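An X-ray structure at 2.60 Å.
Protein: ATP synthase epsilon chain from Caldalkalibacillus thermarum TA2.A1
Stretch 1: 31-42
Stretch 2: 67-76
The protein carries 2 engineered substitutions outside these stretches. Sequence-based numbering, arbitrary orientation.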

ATOM      1  N   GLU H  31      40.382 -68.674   3.725  1.00 40.78           N
ATOM      2  CA  GLU H  31      40.379 -67.756   4.866  1.00 40.57           C
ATOM      3  C   GLU H  31      41.802 -67.309   5.213  1.00 40.53           C
ATOM      4  O   GLU H  31      42.634 -68.130   5.596  1.00 39.90           O
ATOM      5  CB  GLU H  31      39.721 -68.422   6.084  1.00 40.51           C
ATOM      6  CG  GLU H  31      39.677 -67.563   7.342  1.00 40.63           C
ATOM      7  CD  GLU H  31      38.719 -68.103   8.389  1.00 40.56           C
ATOM      8  OE1 GLU H  31      37.493 -67.976   8.193  1.00 40.44           O
ATOM      9  OE2 GLU H  31      39.191 -68.645   9.413  1.00 40.55           O
ATOM     10  N   LEU H  32      42.066 -66.010   5.062  1.00 41.22           N
ATOM     11  CA  LEU H  32      43.345 -65.407   5.459  1.00 41.42           C
ATOM     12  C   LEU H  32      43.314 -65.044   6.940  1.00 41.04           C
ATOM     13  O   LEU H  32      42.272 -64.655   7.465  1.00 40.41           O
ATOM     14  CB  LEU H  32      43.654 -64.140   4.642  1.00 42.15           C
ATOM     15  CG  LEU H  32      44.287 -64.272   3.252  1.00 42.52           C
ATOM     16  CD1 LEU H  32      45.699 -64.840   3.338  1.00 42.69           C
ATOM     17  CD2 LEU H  32      43.418 -65.111   2.327  1.00 42.92           C
ATOM     18  N   GLY H  33      44.468 -65.176   7.594  1.00 41.08           N
ATOM     19  CA  GLY H  33      44.674 -64.720   8.971  1.00 40.71           C
ATOM     20  C   GLY H  33      45.885 -63.808   9.007  1.00 40.41           C
ATOM     21  O   GLY H  33      46.986 -64.243   9.346  1.00 40.47           O
ATOM     22  N   VAL H  34      45.669 -62.541   8.659  1.00 40.23           N
ATOM     23  CA  VAL H  34      46.758 -61.574   8.481  1.00 40.30           C
ATOM     24  C   VAL H  34      47.212 -60.986   9.819  1.00 40.50           C
ATOM     25  O   VAL H  34      46.445 -60.298  10.493  1.00 40.52           O
ATOM     26  CB  VAL H  34      46.347 -60.429   7.524  1.00 40.15           C
ATOM     27  CG1 VAL H  34      47.481 -59.419   7.356  1.00 40.03           C
ATOM     28  CG2 VAL H  34      45.926 -61.001   6.175  1.00 40.40           C
ATOM     29  N   MET H  35      48.463 -61.269  10.182  1.00 40.96           N
ATOM     30  CA  MET H  35      49.118 -60.701  11.363  1.00 41.15           C
ATOM     31  C   MET H  35      50.297 -59.836  10.905  1.00 41.09           C
ATOM     32  O   MET H  35      50.532 -59.688   9.700  1.00 41.04           O
ATOM     33  CB  MET H  35      49.585 -61.830  12.291  1.00 41.34           C
ATOM     34  CG  MET H  35      48.443 -62.666  12.854  1.00 41.83           C
ATOM     35  SD  MET H  35      48.956 -63.992  13.966  1.00 42.30           S
ATOM     36  CE  MET H  35      49.671 -63.063  15.324  1.00 42.44           C
ATOM     37  N   ALA H  36      51.017 -59.249  11.860  1.00 41.14           N
ATOM     38  CA  ALA H  36      52.186 -58.412  11.559  1.00 41.10           C
ATOM     39  C   ALA H  36      53.309 -59.214  10.897  1.00 41.14           C
ATOM     40  O   ALA H  36      53.507 -60.394  11.202  1.00 40.88           O
ATOM     41  CB  ALA H  36      52.698 -57.742  12.826  1.00 41.00           C
ATOM     42  N   GLY H  37      54.030 -58.563   9.985  1.00 40.95           N
ATOM     43  CA  GLY H  37      55.126 -59.195   9.250  1.00 41.05           C
ATOM     44  C   GLY H  37      54.697 -60.213   8.205  1.00 40.96           C
ATOM     45  O   GLY H  37      55.432 -61.162   7.928  1.00 41.21           O
ATOM     46  N   HIS H  38      53.515 -60.017   7.622  1.00 40.84           N
ATOM     47  CA  HIS H  38      53.021 -60.875   6.542  1.00 40.55           C
ATOM     48  C   HIS H  38      53.649 -60.431   5.219  1.00 40.19           C
ATOM     49  O   HIS H  38      53.983 -59.255   5.046  1.00 39.97           O
ATOM     50  CB  HIS H  38      51.492 -60.804   6.464  1.00 40.54           C
ATOM     51  CG  HIS H  38      50.874 -61.860   5.601  1.00 40.34           C
ATOM     52  ND1 HIS H  38      50.832 -61.768   4.226  1.00 40.28           N
ATOM     53  CD2 HIS H  38      50.261 -63.023   5.918  1.00 40.40           C
ATOM     54  CE1 HIS H  38      50.227 -62.834   3.734  1.00 40.23           C
ATOM     55  NE2 HIS H  38      49.869 -63.610   4.740  1.00 40.29           N
ATOM     56  N   ILE H  39      53.800 -61.376   4.293  1.00 40.22           N
ATOM     57  CA  ILE H  39      54.396 -61.105   2.978  1.00 40.37           C
ATOM     58  C   ILE H  39      53.434 -60.188   2.200  1.00 39.75           C
ATOM     59  O   ILE H  39      52.215 -60.338   2.332  1.00 39.96           O
ATOM     60  CB  ILE H  39      54.661 -62.410   2.172  1.00 40.84           C
ATOM     61  CG1 ILE H  39      55.530 -63.403   2.975  1.00 41.55           C
ATOM     62  CG2 ILE H  39      55.336 -62.115   0.834  1.00 40.84           C
ATOM     63  CD1 ILE H  39      54.798 -64.643   3.464  1.00 41.75           C
ATOM     64  N   PRO H  40      53.970 -59.223   1.415  1.00 38.66           N
ATOM     65  CA  PRO H  40      53.115 -58.409   0.542  1.00 37.99           C
ATOM     66  C   PRO H  40      52.195 -59.241  -0.364  1.00 37.10           C
ATOM     67  O   PRO H  40      52.677 -60.070  -1.140  1.00 37.10           O
ATOM     68  CB  PRO H  40      54.124 -57.607  -0.279  1.00 38.14           C
ATOM     69  CG  PRO H  40      55.269 -57.424   0.650  1.00 38.37           C
ATOM     70  CD  PRO H  40      55.349 -58.693   1.456  1.00 38.53           C
ATOM     71  N   LEU H  41      50.886 -59.016  -0.238  1.00 35.99           N
ATOM     72  CA  LEU H  41      49.862 -59.842  -0.886  1.00 35.29           C
ATOM     73  C   LEU H  41      48.648 -59.003  -1.285  1.00 34.54           C
ATOM     74  O   LEU H  41      48.252 -58.092  -0.554  1.00 34.12           O
ATOM     75  CB  LEU H  41      49.426 -60.966   0.067  1.00 35.35           C
ATOM     76  CG  LEU H  41      48.229 -61.860  -0.298  1.00 35.47           C
ATOM     77  CD1 LEU H  41      48.498 -62.665  -1.561  1.00 35.66           C
ATOM     78  CD2 LEU H  41      47.891 -62.788   0.858  1.00 35.63           C
ATOM     79  N   VAL H  42      48.074 -59.316  -2.447  1.00 33.71           N
ATOM     80  CA  VAL H  42      46.784 -58.768  -2.872  1.00 33.11           C
ATOM     81  C   VAL H  42      45.881 -59.922  -3.306  1.00 32.63           C
ATOM     82  O   VAL H  42      46.304 -60.786  -4.077  1.00 32.74           O
ATOM     83  CB  VAL H  42      46.934 -57.759  -4.033  1.00 33.14           C
ATOM     84  CG1 VAL H  42      45.570 -57.241  -4.486  1.00 33.27           C
ATOM     85  CG2 VAL H  42      47.837 -56.602  -3.623  1.00 33.00           C
TER
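Stretch 2, residues 67-76: FLEVRPDKVN

Stretch 2 meets stretch 1 in two ways at once: it pairs edge to edge with the strand at Leu 41 and Val 42, running antiparallel to it, while its strand 67-70 also packs through side chains against strand 31-34, whose axis passes 10.3 Å away with N-to-C directions only 33° apart. The pairing centres on Leu 41 and Val 70, which exchange both backbone hydrogen bonds, Val 70 N to Leu 41 O at 2.7 Å and Leu 41 N to Val 70 O at 3.2 Å. Val 42 and Glu 69 follow as a non-hydrogen-bonded pair, and a CA-H...O contact from Val 42 CA to Leu 68 O (3.4 Å) accompanies this pair. Residues 67-70 are extended; beyond them the chain turns through Pro 72 (phi/psi -62/-31) and returns as a strand, with Asn 76 N donating to Glu 69 O at 2.9 Å.

Val 70 lies on the same sheet face as Leu 41, and its CG1 reaches Val 34 CG1 at 3.8 Å and His 38 ND1 at 3.7 Å. Val 34, buried and pointing toward stretch 2, also meets Val 75 (CG1 to Val 75 CG2, 3.7 Å) and Leu 68 (CG2 to Leu 68 CD2, 3.9 Å), so strand 31-34 is held by apolar packing and shares no hydrogen bond with stretch 2. At the turn, Pro 72 CD rests 4.0 Å from Pro 40 CG, extending the apolar contact beyond the paired strands.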

ATOM      1  N   PHE H  67      38.542 -56.124  -1.857  1.00 29.04           N
ATOM      2  CA  PHE H  67      39.808 -56.854  -1.962  1.00 29.57           C
ATOM      3  C   PHE H  67      40.784 -56.439  -0.858  1.00 30.32           C
ATOM      4  O   PHE H  67      40.726 -55.315  -0.349  1.00 30.07           O
ATOM      5  CB  PHE H  67      40.441 -56.667  -3.350  1.00 29.42           C
ATOM      6  CG  PHE H  67      41.019 -55.296  -3.590  1.00 29.22           C
ATOM      7  CD1 PHE H  67      40.199 -54.236  -3.972  1.00 29.16           C
ATOM      8  CD2 PHE H  67      42.389 -55.066  -3.455  1.00 29.11           C
ATOM      9  CE1 PHE H  67      40.730 -52.971  -4.201  1.00 29.26           C
ATOM     10  CE2 PHE H  67      42.925 -53.804  -3.682  1.00 29.29           C
ATOM     11  CZ  PHE H  67      42.095 -52.755  -4.058  1.00 29.29           C
ATOM     12  N   LEU H  68      41.675 -57.366  -0.513  1.00 31.15           N
ATOM     13  CA  LEU H  68      42.667 -57.184   0.547  1.00 31.89           C
ATOM     14  C   LEU H  68      43.994 -56.750  -0.060  1.00 32.31           C
ATOM     15  O   LEU H  68      44.353 -57.208  -1.142  1.00 32.27           O
ATOM     16  CB  LEU H  68      42.850 -58.505   1.300  1.00 32.30           C
ATOM     17  CG  LEU H  68      43.816 -58.572   2.484  1.00 32.69           C
ATOM     18  CD1 LEU H  68      43.365 -57.667   3.620  1.00 32.93           C
ATOM     19  CD2 LEU H  68      43.927 -60.010   2.962  1.00 32.89           C
ATOM     20  N   GLU H  69      44.709 -55.859   0.628  1.00 33.21           N
ATOM     21  CA  GLU H  69      46.078 -55.483   0.254  1.00 33.88           C
ATOM     22  C   GLU H  69      46.968 -55.475   1.497  1.00 34.85           C
ATOM     23  O   GLU H  69      46.863 -54.582   2.342  1.00 34.62           O
ATOM     24  CB  GLU H  69      46.118 -54.114  -0.433  1.00 33.65           C
ATOM     25  CG  GLU H  69      47.467 -53.802  -1.089  1.00 33.40           C
ATOM     26  CD  GLU H  69      48.001 -52.402  -0.822  1.00 32.96           C
ATOM     27  OE1 GLU H  69      47.503 -51.701   0.084  1.00 33.01           O
ATOM     28  OE2 GLU H  69      48.952 -52.000  -1.522  1.00 32.57           O
ATOM     29  N   VAL H  70      47.844 -56.473   1.592  1.00 36.59           N
ATOM     30  CA  VAL H  70      48.710 -56.660   2.751  1.00 38.00           C
ATOM     31  C   VAL H  70      50.111 -56.117   2.476  1.00 39.76           C
ATOM     32  O   VAL H  70      50.652 -56.300   1.387  1.00 39.14           O
ATOM     33  CB  VAL H  70      48.831 -58.156   3.121  1.00 38.04           C
ATOM     34  CG1 VAL H  70      49.594 -58.326   4.435  1.00 38.13           C
ATOM     35  CG2 VAL H  70      47.452 -58.803   3.203  1.00 38.09           C
ATOM     36  N   ARG H  71      50.662 -55.417   3.463  1.00 42.53           N
ATOM     37  CA  ARG H  71      52.100 -55.165   3.570  1.00 44.96           C
ATOM     38  C   ARG H  71      52.534 -55.606   4.977  1.00 46.51           C
ATOM     39  O   ARG H  71      51.678 -55.800   5.850  1.00 46.93           O
ATOM     40  CB  ARG H  71      52.418 -53.679   3.352  1.00 45.98           C
ATOM     41  CG  ARG H  71      52.589 -53.258   1.895  1.00 47.18           C
ATOM     42  CD  ARG H  71      51.269 -52.892   1.231  1.00 48.36           C
ATOM     43  NE  ARG H  71      50.684 -51.667   1.787  1.00 49.54           N
ATOM     44  CZ  ARG H  71      51.016 -50.418   1.447  1.00 50.24           C
ATOM     45  NH1 ARG H  71      51.955 -50.166   0.532  1.00 50.63           N
ATOM     46  NH2 ARG H  71      50.397 -49.397   2.038  1.00 50.41           N
ATOM     47  N   PRO H  72      53.853 -55.778   5.208  1.00 48.18           N
ATOM     48  CA  PRO H  72      54.312 -56.032   6.587  1.00 48.33           C
ATOM     49  C   PRO H  72      54.006 -54.871   7.550  1.00 48.26           C
ATOM     50  O   PRO H  72      53.774 -55.102   8.742  1.00 48.23           O
ATOM     51  CB  PRO H  72      55.829 -56.234   6.430  1.00 48.38           C
ATOM     52  CG  PRO H  72      56.178 -55.625   5.115  1.00 48.33           C
ATOM     53  CD  PRO H  72      54.972 -55.812   4.246  1.00 48.37           C
ATOM     54  N   ASP H  73      53.999 -53.648   7.017  1.00 48.12           N
ATOM     55  CA  ASP H  73      53.704 -52.431   7.774  1.00 47.66           C
ATOM     56  C   ASP H  73      52.198 -52.161   7.936  1.00 45.40           C
ATOM     57  O   ASP H  73      51.755 -51.776   9.017  1.00 45.68           O
ATOM     58  CB  ASP H  73      54.370 -51.240   7.069  1.00 49.12           C
ATOM     59  CG  ASP H  73      54.321 -49.962   7.886  1.00 50.58           C
ATOM     60  OD1 ASP H  73      54.661 -49.998   9.089  1.00 51.51           O
ATOM     61  OD2 ASP H  73      53.957 -48.912   7.311  1.00 51.71           O
ATOM     62  N   LYS H  74      51.427 -52.370   6.865  1.00 42.48           N
ATOM     63  CA  LYS H  74      50.032 -51.908   6.776  1.00 40.22           C
ATOM     64  C   LYS H  74      49.120 -52.961   6.139  1.00 38.36           C
ATOM     65  O   LYS H  74      49.563 -53.741   5.297  1.00 38.35           O
ATOM     66  CB  LYS H  74      49.995 -50.613   5.948  1.00 39.96           C
ATOM     67  CG  LYS H  74      48.639 -49.931   5.793  1.00 39.51           C
ATOM     68  CD  LYS H  74      48.124 -49.350   7.101  1.00 39.17           C
ATOM     69  CE  LYS H  74      46.765 -48.690   6.922  1.00 38.80           C
ATOM     70  NZ  LYS H  74      46.792 -47.573   5.936  1.00 38.57           N
ATOM     71  N   VAL H  75      47.848 -52.962   6.546  1.00 36.55           N
ATOM     72  CA  VAL H  75      46.813 -53.837   5.974  1.00 35.37           C
ATOM     73  C   VAL H  75      45.625 -52.989   5.510  1.00 33.87           C
ATOM     74  O   VAL H  75      44.961 -52.353   6.328  1.00 33.36           O
ATOM     75  CB  VAL H  75      46.323 -54.882   7.005  1.00 35.69           C
ATOM     76  CG1 VAL H  75      45.194 -55.740   6.431  1.00 35.60           C
ATOM     77  CG2 VAL H  75      47.481 -55.756   7.468  1.00 35.95           C
ATOM     78  N   ASN H  76      45.363 -52.989   4.200  1.00 32.48           N
ATOM     79  CA  ASN H  76      44.244 -52.244   3.610  1.00 31.42           C
ATOM     80  C   ASN H  76      43.165 -53.181   3.071  1.00 30.36           C
ATOM     81  O   ASN H  76      43.472 -54.228   2.497  1.00 30.21           O
ATOM     82  CB  ASN H  76      44.743 -51.349   2.473  1.00 31.42           C
ATOM     83  CG  ASN H  76      45.607 -50.204   2.964  1.00 31.53           C
ATOM     84  OD1 ASN H  76      45.332 -49.600   4.001  1.00 31.53           O
ATOM     85  ND2 ASN H  76      46.655 -49.889   2.210  1.00 31.58           N
TER